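Local coordinates for protein alcohol dehydrogenase (Escherichia coli, PDB 5VM2) that probably oxidises or reduces alcohol-type substrates with NAD(H) or NADP(H) as a zinc-family dehydrogenase, though its substrate is not known, at residues V315-D320 with R336-G341; S4-Q9 with Y319-V324; K170-L175 with L191-I196. All coordinates share one frame; numbering follows the deposited sequence.

Contact 1: residues V315-D320 with R336-G341; sequences VTHIYD and RDIIKG
T316 and I339 cross their side chains at about a right angle. The methyl CG2 of T316 packs against I339 CB and CG1, 3.7 Å from CG1, while OG1 faces the backbone of I339. With chi1 at 52°, OG1 sits between its own N and carbonyl carbon, where it accepts a hydrogen bond from I339 N (3.1 Å, 139° at the hydrogen). The same oxygen and H317 ND1 (3.0 Å) are hydrogen-bonded, either possibly the donor, so the hydroxyl lies between the imidazole and the backbone of 336-341. H317 crosses I338 at about a right angle too: ND1 and CE1 both lie 3.5 Å from I338 CG1, and CE1 presents the ring edge to D337 O at 3.3 Å, in plane. Y319 and I338 reach tip to tip, OH to CD1 at 3.8 Å; that hydroxyl is bonded to E330. Between the backbones, T316 N donates to K340 O (2.9 Å), while K340 NZ runs away to E66, a magnesium ligand. H317 and G341 form a parallel bridge, and helix 324-333 completes the beta-alpha-beta unit between strands 315-320 and 340-344. V315 and K340 touch L150 of helix 145-163, and I339 touches L182 of helix 179-190.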
# COMPACT_ATOMS: atom_id res chain seq x y z
N VAL A 315 3.57 8.28 -9.67
CA VAL A 315 2.23 8.72 -10.04
C VAL A 315 2.18 8.90 -11.55
O VAL A 315 2.82 9.79 -12.11
CB VAL A 315 1.84 10.01 -9.32
CG1 VAL A 315 0.43 10.44 -9.71
CG2 VAL A 315 1.92 9.81 -7.82
N THR A 316 1.39 8.06 -12.22
CA THR A 316 1.24 8.15 -13.67
C THR A 316 -0.07 8.80 -14.09
O THR A 316 -0.19 9.22 -15.25
CB THR A 316 1.32 6.75 -14.29
OG1 THR A 316 0.42 5.87 -13.61
CG2 THR A 316 2.74 6.20 -14.15
N HIS A 317 -1.04 8.92 -13.18
CA HIS A 317 -2.34 9.49 -13.52
C HIS A 317 -2.91 10.20 -12.30
O HIS A 317 -2.90 9.65 -11.19
CB HIS A 317 -3.32 8.41 -13.99
CG HIS A 317 -2.86 7.67 -15.21
ND1 HIS A 317 -2.05 6.56 -15.13
CD2 HIS A 317 -3.10 7.87 -16.52
CE1 HIS A 317 -1.81 6.11 -16.35
NE2 HIS A 317 -2.43 6.89 -17.21
N ILE A 318 -3.42 11.41 -12.51
CA ILE A 318 -4.11 12.18 -11.47
C ILE A 318 -5.50 12.50 -11.99
O ILE A 318 -5.65 13.10 -13.06
CB ILE A 318 -3.35 13.47 -11.11
CG1 ILE A 318 -1.98 13.13 -10.53
CG2 ILE A 318 -4.16 14.30 -10.13
CD1 ILE A 318 -1.09 14.34 -10.34
N TYR A 319 -6.52 12.09 -11.23
CA TYR A 319 -7.92 12.29 -11.57
C TYR A 319 -8.53 13.36 -10.66
O TYR A 319 -8.19 13.46 -9.48
CB TYR A 319 -8.72 10.99 -11.42
CG TYR A 319 -8.19 9.84 -12.24
CD1 TYR A 319 -7.25 8.96 -11.72
CD2 TYR A 319 -8.63 9.63 -13.55
CE1 TYR A 319 -6.76 7.91 -12.47
CE2 TYR A 319 -8.14 8.58 -14.30
CZ TYR A 319 -7.21 7.73 -13.76
OH TYR A 319 -6.72 6.68 -14.51
N ASP A 320 -9.40 14.20 -11.21
CA ASP A 320 -10.20 15.08 -10.37
C ASP A 320 -11.24 14.28 -9.61
O ASP A 320 -11.71 13.23 -10.07
CB ASP A 320 -10.87 16.17 -11.21
CG ASP A 320 -9.93 17.32 -11.54
OD1 ASP A 320 -9.00 17.57 -10.75
OD2 ASP A 320 -10.13 17.98 -12.58
N ARG A 336 -2.94 -1.77 -17.60
CA ARG A 336 -1.67 -1.99 -18.28
C ARG A 336 -0.74 -0.79 -18.19
O ARG A 336 0.49 -0.96 -18.24
CB ARG A 336 -1.93 -2.34 -19.75
CG ARG A 336 -0.74 -2.92 -20.49
CD ARG A 336 -0.33 -2.05 -21.67
NE ARG A 336 0.94 -2.47 -22.26
CZ ARG A 336 2.13 -2.03 -21.87
NH1 ARG A 336 2.23 -1.15 -20.89
NH2 ARG A 336 3.23 -2.48 -22.46
N ASP A 337 -1.29 0.42 -18.09
CA ASP A 337 -0.50 1.64 -18.22
C ASP A 337 -0.42 2.45 -16.94
O ASP A 337 0.14 3.55 -16.95
CB ASP A 337 -1.06 2.50 -19.36
CG ASP A 337 -0.63 2.00 -20.73
OD1 ASP A 337 0.59 1.97 -21.00
OD2 ASP A 337 -1.52 1.64 -21.53
N ILE A 338 -0.97 1.95 -15.84
CA ILE A 338 -1.02 2.70 -14.58
C ILE A 338 -0.03 2.07 -13.61
O ILE A 338 -0.15 0.89 -13.26
CB ILE A 338 -2.43 2.72 -13.98
CG1 ILE A 338 -3.41 3.38 -14.96
CG2 ILE A 338 -2.42 3.47 -12.66
CD1 ILE A 338 -4.84 3.40 -14.47
N ILE A 339 0.95 2.86 -13.18
CA ILE A 339 1.77 2.48 -12.03
C ILE A 339 1.06 2.85 -10.74
O ILE A 339 0.83 2.01 -9.86
CB ILE A 339 3.16 3.13 -12.13
CG1 ILE A 339 3.83 2.76 -13.44
CG2 ILE A 339 4.02 2.72 -10.94
CD1 ILE A 339 4.17 1.30 -13.55
N LYS A 340 0.67 4.12 -10.61
CA LYS A 340 -0.10 4.58 -9.46
C LYS A 340 -0.98 5.74 -9.90
O LYS A 340 -0.48 6.73 -10.44
CB LYS A 340 0.82 5.02 -8.32
CG LYS A 340 0.08 5.33 -7.02
CD LYS A 340 -0.71 4.14 -6.52
CE LYS A 340 -1.02 4.27 -5.04
NZ LYS A 340 -2.04 3.27 -4.60
N GLY A 341 -2.28 5.60 -9.68
CA GLY A 341 -3.21 6.69 -9.90
C GLY A 341 -3.63 7.29 -8.57
O GLY A 341 -3.69 6.59 -7.55

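Contact 2: residues S4-Q9 with Y319-V324; sequences SKAILQ and YDYRDV
Two first torsions bring S4 and Y321 together: chi1 of 77° sets S4 OG between its backbone N and carbonyl carbon, and chi1 of 168° sets Y321 CG anti to the backbone N. The phenol then ends at the serine. S4 OG and Y321 OH are 2.9 Å apart and hydrogen-bonded, with either able to act as donor. S4 OG lies at the edge of the ring, near its plane, and is also 3.5 Å from Y321 CE2, so the serine approaches from the CE2 side of the hydroxyl. On the other flank of the ring A6 CB comes obliquely to CE1 at 4.1 Å. The phenol oxygen also lies 3.4 Å from K5 C, close to the peptide that joins K5 to A6; the A6 N-H is badly angled for a bond to it.

The contact joins an N-terminal strand, paired antiparallel with strand 13-19, to the chain just beyond strand 315-320, some 310 residues later, where it turns into helix 324-333. D323 stands at the N-cap position of that helix, though its side chain makes no capping bond. V324, in the first turn of the helix, adds CG1, 4.2 Å from A6 CB. The nearest CA atoms, those of A6 and V324, are 7.6 Å apart, which fits side-chain packing rather than strand pairing. H127 meets the Y321 ring edge-to-face, while I16 of strand 13-19 touches both S4 and Y321.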
# COMPACT_ATOMS: atom_id res chain seq x y z
N SER A 4 -19.08 16.14 1.04
CA SER A 4 -19.63 15.12 0.16
C SER A 4 -18.73 13.90 0.24
O SER A 4 -17.59 13.97 0.72
CB SER A 4 -19.74 15.62 -1.29
OG SER A 4 -18.48 15.63 -1.93
N LYS A 5 -19.25 12.76 -0.21
CA LYS A 5 -18.46 11.54 -0.28
C LYS A 5 -18.77 10.81 -1.58
O LYS A 5 -19.89 10.87 -2.09
CB LYS A 5 -18.73 10.57 0.89
CG LYS A 5 -19.12 11.21 2.21
CD LYS A 5 -19.61 10.16 3.21
CE LYS A 5 -21.00 9.64 2.87
NZ LYS A 5 -21.58 8.80 3.95
N ALA A 6 -17.76 10.12 -2.09
CA ALA A 6 -17.94 9.19 -3.20
C ALA A 6 -18.33 7.83 -2.65
O ALA A 6 -17.61 7.26 -1.82
CB ALA A 6 -16.67 9.09 -4.04
N ILE A 7 -19.46 7.31 -3.10
CA ILE A 7 -20.03 6.08 -2.57
C ILE A 7 -20.11 5.05 -3.69
O ILE A 7 -20.39 5.40 -4.85
CB ILE A 7 -21.43 6.34 -1.96
CG1 ILE A 7 -21.29 6.88 -0.54
CG2 ILE A 7 -22.30 5.09 -1.97
CD1 ILE A 7 -20.43 8.08 -0.45
N LEU A 8 -19.85 3.79 -3.35
CA LEU A 8 -20.12 2.67 -4.26
C LEU A 8 -21.61 2.36 -4.17
O LEU A 8 -22.07 1.59 -3.33
CB LEU A 8 -19.27 1.46 -3.89
CG LEU A 8 -19.45 0.24 -4.80
CD1 LEU A 8 -18.74 0.45 -6.13
CD2 LEU A 8 -18.95 -1.02 -4.11
N GLN A 9 -22.38 2.99 -5.06
CA GLN A 9 -23.83 2.80 -5.08
C GLN A 9 -24.19 1.35 -5.38
O GLN A 9 -25.14 0.80 -4.81
CB GLN A 9 -24.45 3.75 -6.10
CG GLN A 9 -25.93 3.58 -6.33
CD GLN A 9 -26.48 4.63 -7.27
OE1 GLN A 9 -26.55 4.42 -8.48
NE2 GLN A 9 -26.84 5.79 -6.72
N TYR A 319 -6.52 12.09 -11.23
CA TYR A 319 -7.92 12.29 -11.57
C TYR A 319 -8.53 13.36 -10.66
O TYR A 319 -8.19 13.46 -9.48
CB TYR A 319 -8.72 10.99 -11.42
CG TYR A 319 -8.19 9.84 -12.24
CD1 TYR A 319 -7.25 8.96 -11.72
CD2 TYR A 319 -8.63 9.63 -13.55
CE1 TYR A 319 -6.76 7.91 -12.47
CE2 TYR A 319 -8.14 8.58 -14.30
CZ TYR A 319 -7.21 7.73 -13.76
OH TYR A 319 -6.72 6.68 -14.51
N ASP A 320 -9.40 14.20 -11.21
CA ASP A 320 -10.20 15.08 -10.37
C ASP A 320 -11.24 14.28 -9.61
O ASP A 320 -11.71 13.23 -10.07
CB ASP A 320 -10.87 16.17 -11.21
CG ASP A 320 -9.93 17.32 -11.54
OD1 ASP A 320 -9.00 17.57 -10.75
OD2 ASP A 320 -10.13 17.98 -12.58
N TYR A 321 -11.61 14.78 -8.43
CA TYR A 321 -12.55 14.07 -7.57
C TYR A 321 -13.92 13.90 -8.23
O TYR A 321 -14.52 12.83 -8.14
CB TYR A 321 -12.66 14.82 -6.24
CG TYR A 321 -13.79 14.40 -5.33
CD1 TYR A 321 -13.80 13.16 -4.71
CD2 TYR A 321 -14.84 15.28 -5.06
CE1 TYR A 321 -14.83 12.79 -3.86
CE2 TYR A 321 -15.87 14.92 -4.21
CZ TYR A 321 -15.87 13.68 -3.62
OH TYR A 321 -16.90 13.34 -2.78
N ARG A 322 -14.42 14.94 -8.91
CA ARG A 322 -15.73 14.75 -9.53
C ARG A 322 -15.68 13.76 -10.68
O ARG A 322 -16.71 13.16 -11.02
CB ARG A 322 -16.28 16.10 -10.01
CG ARG A 322 -17.59 15.98 -10.81
CD ARG A 322 -18.09 17.34 -11.29
NE ARG A 322 -18.65 17.28 -12.64
CZ ARG A 322 -19.31 18.27 -13.22
NH1 ARG A 322 -19.52 19.41 -12.57
NH2 ARG A 322 -19.78 18.13 -14.46
N ASP A 323 -14.49 13.43 -11.21
CA ASP A 323 -14.33 12.39 -12.22
C ASP A 323 -14.03 11.02 -11.61
O ASP A 323 -13.34 10.21 -12.24
CB ASP A 323 -13.23 12.78 -13.20
CG ASP A 323 -13.52 14.08 -13.92
OD1 ASP A 323 -14.68 14.28 -14.36
OD2 ASP A 323 -12.60 14.91 -14.05
N VAL A 324 -14.54 10.74 -10.41
CA VAL A 324 -14.10 9.53 -9.72
C VAL A 324 -14.55 8.28 -10.47
O VAL A 324 -13.84 7.27 -10.49
CB VAL A 324 -14.60 9.53 -8.26
CG1 VAL A 324 -16.11 9.68 -8.20
CG2 VAL A 324 -14.16 8.25 -7.55

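Contact 3: residues K170-L175 with L191-I196; sequences KKIIIL and LGATEI
Strands 171-175 and 195-200 run parallel, with I172 and I196 bridged at a CA-CA distance of 4.7 Å and I172 N donating to E195 O (2.9 Å, 157° at the hydrogen). A CA-H...O contact from I196 CA to I172 O (3.3 Å) continues the pairing. On one face, I172 and I174 each run alongside I196, in the same direction. I196 CG2 is the shared surface: I174 CD1 packs on it at 3.8 Å and I172 CG2 at 4.1 Å. The other branch of I172 reaches back to the loop, its CD1 meeting A193 CB at 3.8 Å. On the opposite face K171 and E195 run alongside each other. The lysine chain bends at chi3 (66°) and chi4 (73°); its NZ makes a long salt bridge with E195 OE1 (3.5 Å) and also lies 3.4 Å from E195 CB, and F232 offers K171 a cation-pi partner. Where the strands have not yet joined, a water donates to K170 O and accepts from T194 N. G192, with positive phi, is the C-prime residue of the Schellman motif ending helix 179-190, whose L185 and C188 pack on the isoleucine face. This strand-helix-strand crossover, with a GxGxxG pattern between first strand and helix, is characteristic of a Rossmann fold and consistent with dinucleotide binding.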
# COMPACT_ATOMS: atom_id res chain seq x y z
N LYS A 170 22.51 -9.41 1.17
CA LYS A 170 21.38 -10.28 0.88
C LYS A 170 20.91 -10.02 -0.54
O LYS A 170 20.54 -8.89 -0.88
CB LYS A 170 20.25 -10.07 1.89
CG LYS A 170 20.66 -10.46 3.30
CD LYS A 170 19.50 -10.50 4.26
CE LYS A 170 19.92 -11.21 5.55
NZ LYS A 170 18.92 -11.04 6.65
N LYS A 171 20.95 -11.06 -1.37
CA LYS A 171 20.48 -10.93 -2.75
C LYS A 171 18.97 -11.07 -2.75
O LYS A 171 18.42 -12.00 -2.14
CB LYS A 171 21.11 -12.00 -3.64
CG LYS A 171 22.61 -11.87 -3.77
CD LYS A 171 23.14 -12.78 -4.86
CE LYS A 171 22.65 -12.34 -6.23
NZ LYS A 171 23.32 -11.10 -6.70
N ILE A 172 18.29 -10.17 -3.46
CA ILE A 172 16.84 -10.04 -3.37
C ILE A 172 16.22 -10.18 -4.75
O ILE A 172 16.74 -9.64 -5.74
CB ILE A 172 16.46 -8.70 -2.71
CG1 ILE A 172 16.96 -8.69 -1.26
CG2 ILE A 172 14.96 -8.46 -2.76
CD1 ILE A 172 16.47 -7.54 -0.45
N ILE A 173 15.12 -10.93 -4.82
CA ILE A 173 14.28 -11.03 -6.01
C ILE A 173 12.90 -10.53 -5.63
O ILE A 173 12.31 -11.00 -4.66
CB ILE A 173 14.20 -12.47 -6.54
CG1 ILE A 173 15.58 -12.96 -6.98
CG2 ILE A 173 13.22 -12.53 -7.70
CD1 ILE A 173 15.60 -14.42 -7.38
N ILE A 174 12.39 -9.57 -6.40
CA ILE A 174 11.05 -9.04 -6.21
C ILE A 174 10.21 -9.47 -7.40
O ILE A 174 10.49 -9.09 -8.55
CB ILE A 174 11.08 -7.51 -6.06
CG1 ILE A 174 11.82 -7.15 -4.77
CG2 ILE A 174 9.66 -6.95 -6.06
CD1 ILE A 174 12.03 -5.69 -4.59
N LEU A 175 9.19 -10.28 -7.14
CA LEU A 175 8.27 -10.73 -8.18
C LEU A 175 7.12 -9.73 -8.25
O LEU A 175 6.26 -9.68 -7.35
CB LEU A 175 7.77 -12.14 -7.88
CG LEU A 175 8.84 -13.22 -7.75
CD1 LEU A 175 8.21 -14.58 -7.47
CD2 LEU A 175 9.72 -13.29 -8.99
N LEU A 191 17.19 -0.16 3.06
CA LEU A 191 17.78 -1.06 4.04
C LEU A 191 19.14 -1.58 3.61
O LEU A 191 19.70 -2.45 4.29
CB LEU A 191 16.82 -2.22 4.33
CG LEU A 191 15.83 -1.98 5.46
CD1 LEU A 191 14.74 -1.00 5.03
CD2 LEU A 191 15.22 -3.28 5.93
N GLY A 192 19.69 -1.08 2.51
CA GLY A 192 21.08 -1.33 2.16
C GLY A 192 21.34 -2.47 1.21
O GLY A 192 22.50 -2.73 0.89
N ALA A 193 20.30 -3.16 0.74
CA ALA A 193 20.52 -4.22 -0.24
C ALA A 193 21.07 -3.63 -1.53
O ALA A 193 20.64 -2.56 -1.97
CB ALA A 193 19.22 -4.98 -0.51
N THR A 194 22.04 -4.33 -2.13
CA THR A 194 22.72 -3.85 -3.32
C THR A 194 22.46 -4.69 -4.57
O THR A 194 22.78 -4.25 -5.67
CB THR A 194 24.24 -3.79 -3.09
OG1 THR A 194 24.73 -5.11 -2.82
CG2 THR A 194 24.57 -2.88 -1.91
N GLU A 195 21.90 -5.89 -4.42
CA GLU A 195 21.62 -6.78 -5.54
C GLU A 195 20.14 -7.12 -5.49
O GLU A 195 19.71 -7.94 -4.67
CB GLU A 195 22.50 -8.04 -5.49
CG GLU A 195 23.99 -7.77 -5.43
CD GLU A 195 24.57 -7.38 -6.78
OE1 GLU A 195 24.08 -7.90 -7.81
OE2 GLU A 195 25.50 -6.55 -6.81
N ILE A 196 19.36 -6.48 -6.35
CA ILE A 196 17.91 -6.62 -6.37
C ILE A 196 17.48 -6.89 -7.80
O ILE A 196 17.64 -6.03 -8.67
CB ILE A 196 17.19 -5.36 -5.85
CG1 ILE A 196 17.82 -4.87 -4.54
CG2 ILE A 196 15.72 -5.63 -5.66
CD1 ILE A 196 17.20 -3.58 -4.03
O HOH W 1 22.31 -6.98 -1.61

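How the contacts relate
Along the chain segment 4-9 comes first, then contact 3, then contact 1; contact 2 closes on the strand where contact 1 opens, so contact 3 is nested within the long loop that contact 2 closes. Contacts 1 and 2 share Y319 and D320 and have centres 16 Å apart. Strand 315-320 pairs with strand 340-344 in the mixed sheet that includes strand 28-37, and at its far end the chain meets strand 3-10. Contact 3 belongs to the six-stranded parallel, Rossmann-type sheet, its centre about 26 Å from that of contact 1 and 39 Å from that of contact 2. Contacts 2 and 3 lie on opposite sides of the chain's centre, as in the two-domain zinc-containing dehydrogenase family.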